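Long-range contacts in 2,3-dihydroxybenzoate-AMP ligase (Bacillus subtilis, PDB 1MDB), which is a ligase of the ANL superfamily of AMP-binding enzymes, and holds adenosine monophosphate and 2,3-dihydroxy-benzoic acid in neighbouring pockets: residues A65-L70 with E167-E172; A123-I128 with N153-G158. All coordinates share one frame; numbering follows the deposited sequence.

Contact 1: residues A65-L70 with E167-E172; sequences AGFQKL and EDLHTE
Gly66 and Leu169 bring their backbones together, with their CA atoms 4.6 Å apart. This is helix-on-loop packing beside the mixed sheet that holds strands 125-132 and 154-157. Residues 65-70 lie on helix 53-70. Residues 167-172 follow strand 164-165 and are mostly loop, with 3-10 geometry at Glu167 and Asp168.

The closest backbone approach is a CA-H...O contact. Gly66 CA lies 3.0 Å from Leu169 O, with an angle of 134° at the hydrogen. Gly66 has no CB, and this lets the carbonyl settle directly against the helix. Thr171, two residues after Leu169, is hydrogen-bonded through its backbone to Arg62 of the same helix.

The apolar part centres on Leu169, which has the largest buried area of the contact. Its CG stands beside the backbone N (chi1 -72°). CD1 approaches the Phe67 ring obliquely at CE2, 3.9 Å away, and the two side chains cross at about a right angle. CD2 meets CD2 of Leu70 more loosely, at 4.3 Å. The Phe67 ring also packs on Ala94, Leu95 and Leu98 of helix 86-98, so it lies between that helix and the loop.

The loop also packs tightly on Ala65. Ala65 CB is 3.2 Å from Glu172 O, so a methyl meets a carbonyl oxygen. Polar groups of the loop find partners nearby: His170 NE2 is hydrogen-bonded to Glu90, and Glu172 OE1 makes a long, weak ion pair with Arg62. Thr171 turns OG1 anti to its backbone N (chi1 -172°). CG2 lies between N and the carbonyl carbon and presses on Ala65 CB at 3.3 Å, closer than two methyl carbons normally come.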
loop_
_atom_site.group_PDB
_atom_site.type_symbol
_atom_site.label_atom_id
_atom_site.label_comp_id
_atom_site.label_asym_id
_atom_site.label_seq_id
_atom_site.Cartn_x
_atom_site.Cartn_y
_atom_site.Cartn_z
ATOM N N ALA A 65 -7.470 23.091 -15.963
ATOM C CA ALA A 65 -7.294 24.141 -16.959
ATOM C C ALA A 65 -5.894 24.712 -16.844
ATOM O O ALA A 65 -5.244 24.988 -17.855
ATOM C CB ALA A 65 -8.341 25.238 -16.766
ATOM N N GLY A 66 -5.422 24.883 -15.609
ATOM C CA GLY A 66 -4.079 25.404 -15.411
ATOM C C GLY A 66 -3.028 24.442 -15.942
ATOM O O GLY A 66 -2.064 24.855 -16.581
ATOM N N PHE A 67 -3.213 23.157 -15.659
ATOM C CA PHE A 67 -2.302 22.114 -16.124
ATOM C C PHE A 67 -2.271 22.138 -17.652
ATOM O O PHE A 67 -1.207 22.108 -18.256
ATOM C CB PHE A 67 -2.778 20.722 -15.661
ATOM C CG PHE A 67 -2.432 20.378 -14.220
ATOM C CD1 PHE A 67 -3.140 19.379 -13.545
ATOM C CD2 PHE A 67 -1.383 21.008 -13.558
ATOM C CE1 PHE A 67 -2.805 19.015 -12.230
ATOM C CE2 PHE A 67 -1.036 20.649 -12.240
ATOM C CZ PHE A 67 -1.747 19.655 -11.578
ATOM N N GLN A 68 -3.452 22.181 -18.269
ATOM C CA GLN A 68 -3.552 22.202 -19.727
ATOM C C GLN A 68 -2.855 23.430 -20.294
ATOM O O GLN A 68 -2.082 23.336 -21.244
ATOM C CB GLN A 68 -5.013 22.211 -20.169
ATOM C CG GLN A 68 -5.185 22.109 -21.670
ATOM C CD GLN A 68 -6.634 22.174 -22.092
ATOM O OE1 GLN A 68 -7.293 23.213 -21.947
ATOM N NE2 GLN A 68 -7.148 21.062 -22.614
ATOM N N LYS A 69 -3.142 24.585 -19.704
ATOM C CA LYS A 69 -2.534 25.831 -20.144
ATOM C C LYS A 69 -1.023 25.705 -20.021
ATOM O O LYS A 69 -0.277 26.245 -20.832
ATOM C CB LYS A 69 -3.034 26.993 -19.287
ATOM C CG LYS A 69 -2.736 28.361 -19.871
ATOM C CD LYS A 69 -3.521 29.436 -19.140
ATOM C CE LYS A 69 -3.461 30.756 -19.881
ATOM N NZ LYS A 69 -4.321 31.799 -19.249
ATOM N N LEU A 70 -0.576 24.976 -19.005
ATOM C CA LEU A 70 0.852 24.775 -18.794
ATOM C C LEU A 70 1.438 23.983 -19.964
ATOM O O LEU A 70 2.629 24.088 -20.263
ATOM C CB LEU A 70 1.086 24.021 -17.484
ATOM C CG LEU A 70 2.516 23.926 -16.957
ATOM C CD1 LEU A 70 3.110 25.326 -16.817
ATOM C CD2 LEU A 70 2.500 23.216 -15.606
ATOM N N GLU A 167 -0.332 26.735 -6.522
ATOM C CA GLU A 167 -1.442 27.656 -6.283
ATOM C C GLU A 167 -1.688 28.661 -7.403
ATOM O O GLU A 167 -2.799 29.168 -7.546
ATOM C CB GLU A 167 -1.235 28.416 -4.967
ATOM C CG GLU A 167 -0.142 29.474 -5.022
ATOM C CD GLU A 167 0.049 30.199 -3.695
ATOM O OE1 GLU A 167 0.917 31.094 -3.622
ATOM O OE2 GLU A 167 -0.666 29.873 -2.724
ATOM N N ASP A 168 -0.662 28.950 -8.197
ATOM C CA ASP A 168 -0.821 29.905 -9.287
ATOM C C ASP A 168 -1.282 29.266 -10.599
ATOM O O ASP A 168 -1.300 29.921 -11.637
ATOM C CB ASP A 168 0.486 30.684 -9.513
ATOM C CG ASP A 168 0.845 31.581 -8.331
ATOM O OD1 ASP A 168 -0.073 32.192 -7.747
ATOM O OD2 ASP A 168 2.040 31.688 -7.988
ATOM N N LEU A 169 -1.678 27.997 -10.551
ATOM C CA LEU A 169 -2.127 27.311 -11.757
ATOM C C LEU A 169 -3.638 27.337 -11.996
ATOM O O LEU A 169 -4.090 27.344 -13.139
ATOM C CB LEU A 169 -1.627 25.863 -11.753
ATOM C CG LEU A 169 -0.126 25.718 -12.002
ATOM C CD1 LEU A 169 0.317 24.282 -11.785
ATOM C CD2 LEU A 169 0.179 26.166 -13.418
ATOM N N HIS A 170 -4.419 27.355 -10.925
ATOM C CA HIS A 170 -5.866 27.382 -11.063
ATOM C C HIS A 170 -6.277 28.554 -11.947
ATOM O O HIS A 170 -5.769 29.668 -11.794
ATOM C CB HIS A 170 -6.529 27.513 -9.690
ATOM C CG HIS A 170 -6.124 26.445 -8.724
ATOM N ND1 HIS A 170 -4.837 26.331 -8.243
ATOM C CD2 HIS A 170 -6.827 25.428 -8.170
ATOM C CE1 HIS A 170 -4.765 25.290 -7.433
ATOM N NE2 HIS A 170 -5.958 24.724 -7.371
ATOM N N THR A 171 -7.202 28.294 -12.862
ATOM C CA THR A 171 -7.684 29.310 -13.785
ATOM C C THR A 171 -9.125 28.994 -14.179
ATOM O O THR A 171 -9.745 28.089 -13.620
ATOM C CB THR A 171 -6.801 29.347 -15.050
ATOM O OG1 THR A 171 -7.167 30.463 -15.870
ATOM C CG2 THR A 171 -6.971 28.068 -15.845
ATOM N N GLU A 172 -9.653 29.745 -15.140
ATOM C CA GLU A 172 -11.017 29.538 -15.607
ATOM C C GLU A 172 -11.157 28.154 -16.245
ATOM O O GLU A 172 -10.342 27.761 -17.076
ATOM C CB GLU A 172 -11.387 30.611 -16.629
ATOM C CG GLU A 172 -12.874 30.748 -16.856
ATOM C CD GLU A 172 -13.615 30.953 -15.555
ATOM O OE1 GLU A 172 -13.092 31.689 -14.690
ATOM O OE2 GLU A 172 -14.717 30.385 -15.394
#

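Contact 2: residues A123-I128 with N153-G158; sequences AAAYII and NIIVAG
Tyr126 and Asn153 begin a ladder of backbone hydrogen bonds between two parallel strands. Tyr126 N donates to Asn153 O at 3.0 Å. Ile155 N then donates to Tyr126 O at 2.8 Å. Ile128 N returns the bond to Ile155 O at 2.8 Å, and Ala157 N closes the series on Ile128 O, also at 2.8 Å. Ile155 thus uses both its N-H and its C=O toward the same neighbouring strand. CA-H...O contacts from Ile127 to Ile155 O and from Val156 to Ile128 O lie beside these bonds.

A side chain extends the pairing just ahead of strand 154-157. Asn153 ND2 donates to Ala124 O at 3.2 Å, nearly along the C=O axis. One water also donates to this oxygen, so two donors grip it.

The strands run at 17° to each other. Helix 137-147 lies between them in the chain, which makes a beta-alpha-beta crossover in a mixed sheet. Strand 77-80 pairs with the other edge of 125-132, and strand 164-165 takes the outer edge of 154-157.

The apolar contacts fall on two faces. Tyr126, Ile154, Ile128 and Val156 point to the face covered by helix 137-147. Ile154 bends its chain (chi2 -60°), which carries CD1 to the edge of the Tyr126 ring, in its plane, and to Tyr126 CB at 3.7 Å. Tyr126 OH is hydrogen-bonded to Gln81. Ile127 and Ile155 lie side by side on the face under helix 53-70, with Ile127 CG1 4.0 Å from Ile155 CB. Ile128 places CG1 between its backbone N and carbonyl carbon (chi1 53°), and CG1 there meets Val156 CG2 at 3.9 Å.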
loop_
_atom_site.group_PDB
_atom_site.type_symbol
_atom_site.label_atom_id
_atom_site.label_comp_id
_atom_site.label_asym_id
_atom_site.label_seq_id
_atom_site.Cartn_x
_atom_site.Cartn_y
_atom_site.Cartn_z
ATOM N N ALA A 123 8.097 11.541 -17.965
ATOM C CA ALA A 123 7.239 12.507 -17.289
ATOM C C ALA A 123 7.288 13.921 -17.856
ATOM O O ALA A 123 8.362 14.451 -18.162
ATOM C CB ALA A 123 7.586 12.539 -15.799
ATOM N N ALA A 124 6.110 14.529 -17.976
ATOM C CA ALA A 124 5.979 15.893 -18.481
ATOM C C ALA A 124 6.029 16.889 -17.331
ATOM O O ALA A 124 6.229 18.096 -17.541
ATOM C CB ALA A 124 4.667 16.047 -19.235
ATOM N N ALA A 125 5.837 16.384 -16.114
ATOM C CA ALA A 125 5.850 17.224 -14.924
ATOM C C ALA A 125 6.152 16.431 -13.654
ATOM O O ALA A 125 5.961 15.211 -13.588
ATOM C CB ALA A 125 4.514 17.957 -14.794
ATOM N N TYR A 126 6.649 17.140 -12.651
ATOM C CA TYR A 126 7.015 16.556 -11.360
ATOM C C TYR A 126 6.343 17.457 -10.349
ATOM O O TYR A 126 6.575 18.668 -10.346
ATOM C CB TYR A 126 8.540 16.603 -11.194
ATOM C CG TYR A 126 9.122 16.077 -9.883
ATOM C CD1 TYR A 126 10.350 16.550 -9.422
ATOM C CD2 TYR A 126 8.476 15.099 -9.132
ATOM C CE1 TYR A 126 10.921 16.070 -8.256
ATOM C CE2 TYR A 126 9.040 14.609 -7.962
ATOM C CZ TYR A 126 10.268 15.101 -7.529
ATOM O OH TYR A 126 10.862 14.620 -6.383
ATOM N N ILE A 127 5.495 16.878 -9.509
ATOM C CA ILE A 127 4.769 17.651 -8.501
ATOM C C ILE A 127 5.188 17.282 -7.073
ATOM O O ILE A 127 5.061 16.128 -6.652
ATOM C CB ILE A 127 3.256 17.444 -8.669
ATOM C CG1 ILE A 127 2.844 17.862 -10.089
ATOM C CG2 ILE A 127 2.494 18.252 -7.626
ATOM C CD1 ILE A 127 1.346 17.715 -10.378
ATOM N N ILE A 128 5.676 18.278 -6.336
ATOM C CA ILE A 128 6.156 18.087 -4.966
ATOM C C ILE A 128 5.701 19.174 -3.992
ATOM O O ILE A 128 5.218 20.236 -4.399
ATOM C CB ILE A 128 7.695 18.127 -4.903
ATOM C CG1 ILE A 128 8.190 19.421 -5.564
ATOM C CG2 ILE A 128 8.303 16.900 -5.571
ATOM C CD1 ILE A 128 9.643 19.746 -5.282
ATOM N N ASN A 153 8.777 21.201 -15.996
ATOM C CA ASN A 153 7.593 21.593 -15.248
ATOM C C ASN A 153 7.657 21.000 -13.846
ATOM O O ASN A 153 7.189 19.890 -13.601
ATOM C CB ASN A 153 6.325 21.144 -15.975
ATOM C CG ASN A 153 6.145 21.855 -17.309
ATOM O OD1 ASN A 153 6.386 23.058 -17.412
ATOM N ND2 ASN A 153 5.712 21.117 -18.335
ATOM N N ILE A 154 8.280 21.745 -12.938
ATOM C CA ILE A 154 8.424 21.335 -11.546
ATOM C C ILE A 154 7.398 22.149 -10.795
ATOM O O ILE A 154 7.531 23.363 -10.682
ATOM C CB ILE A 154 9.822 21.678 -10.986
ATOM C CG1 ILE A 154 10.904 20.968 -11.797
ATOM C CG2 ILE A 154 9.893 21.303 -9.501
ATOM C CD1 ILE A 154 10.800 19.483 -11.785
ATOM N N ILE A 155 6.366 21.481 -10.297
ATOM C CA ILE A 155 5.292 22.161 -9.583
ATOM C C ILE A 155 5.387 21.912 -8.082
ATOM O O ILE A 155 5.518 20.766 -7.632
ATOM C CB ILE A 155 3.931 21.695 -10.118
ATOM C CG1 ILE A 155 3.875 21.954 -11.629
ATOM C CG2 ILE A 155 2.809 22.400 -9.374
ATOM C CD1 ILE A 155 2.769 21.198 -12.373
ATOM N N VAL A 156 5.315 22.991 -7.311
ATOM C CA VAL A 156 5.442 22.907 -5.866
ATOM C C VAL A 156 4.232 23.404 -5.107
ATOM O O VAL A 156 3.781 24.539 -5.307
ATOM C CB VAL A 156 6.650 23.724 -5.374
ATOM C CG1 VAL A 156 6.814 23.562 -3.873
ATOM C CG2 VAL A 156 7.906 23.296 -6.118
ATOM N N ALA A 157 3.694 22.559 -4.236
ATOM C CA ALA A 157 2.568 22.983 -3.429
ATOM C C ALA A 157 3.241 23.627 -2.228
ATOM O O ALA A 157 3.770 22.938 -1.358
ATOM C CB ALA A 157 1.702 21.784 -3.008
ATOM N N GLY A 158 3.246 24.958 -2.216
ATOM C CA GLY A 158 3.880 25.708 -1.145
ATOM C C GLY A 158 4.845 26.711 -1.755
ATOM O O GLY A 158 4.640 27.155 -2.887
HETATM O O HOH W 1 8.713 19.428 -18.736
#

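Contacts 1 and 2 have centres about 13 Å apart and both belong to the AMP-binding region of the chain. Along the chain the order is 65-70, 123-128, 153-158, 167-172, so both strands of contact 2 fall between the two segments of contact 1 in sequence. Helix 53-70 lies over the sheet face of Ile127 and Ile155. The layers meet directly: Phe67 CZ lies 3.8 Å from Ile127 CD1, and Leu70 CD2 lies 3.8 Å from Ile155 CD1. Leu169 CD1 also packs on Ile155 CG2 at 3.9 Å. Through Ile155 the helix, the loop and the strands share one apolar cluster, buried at the strands and partly open at the loop.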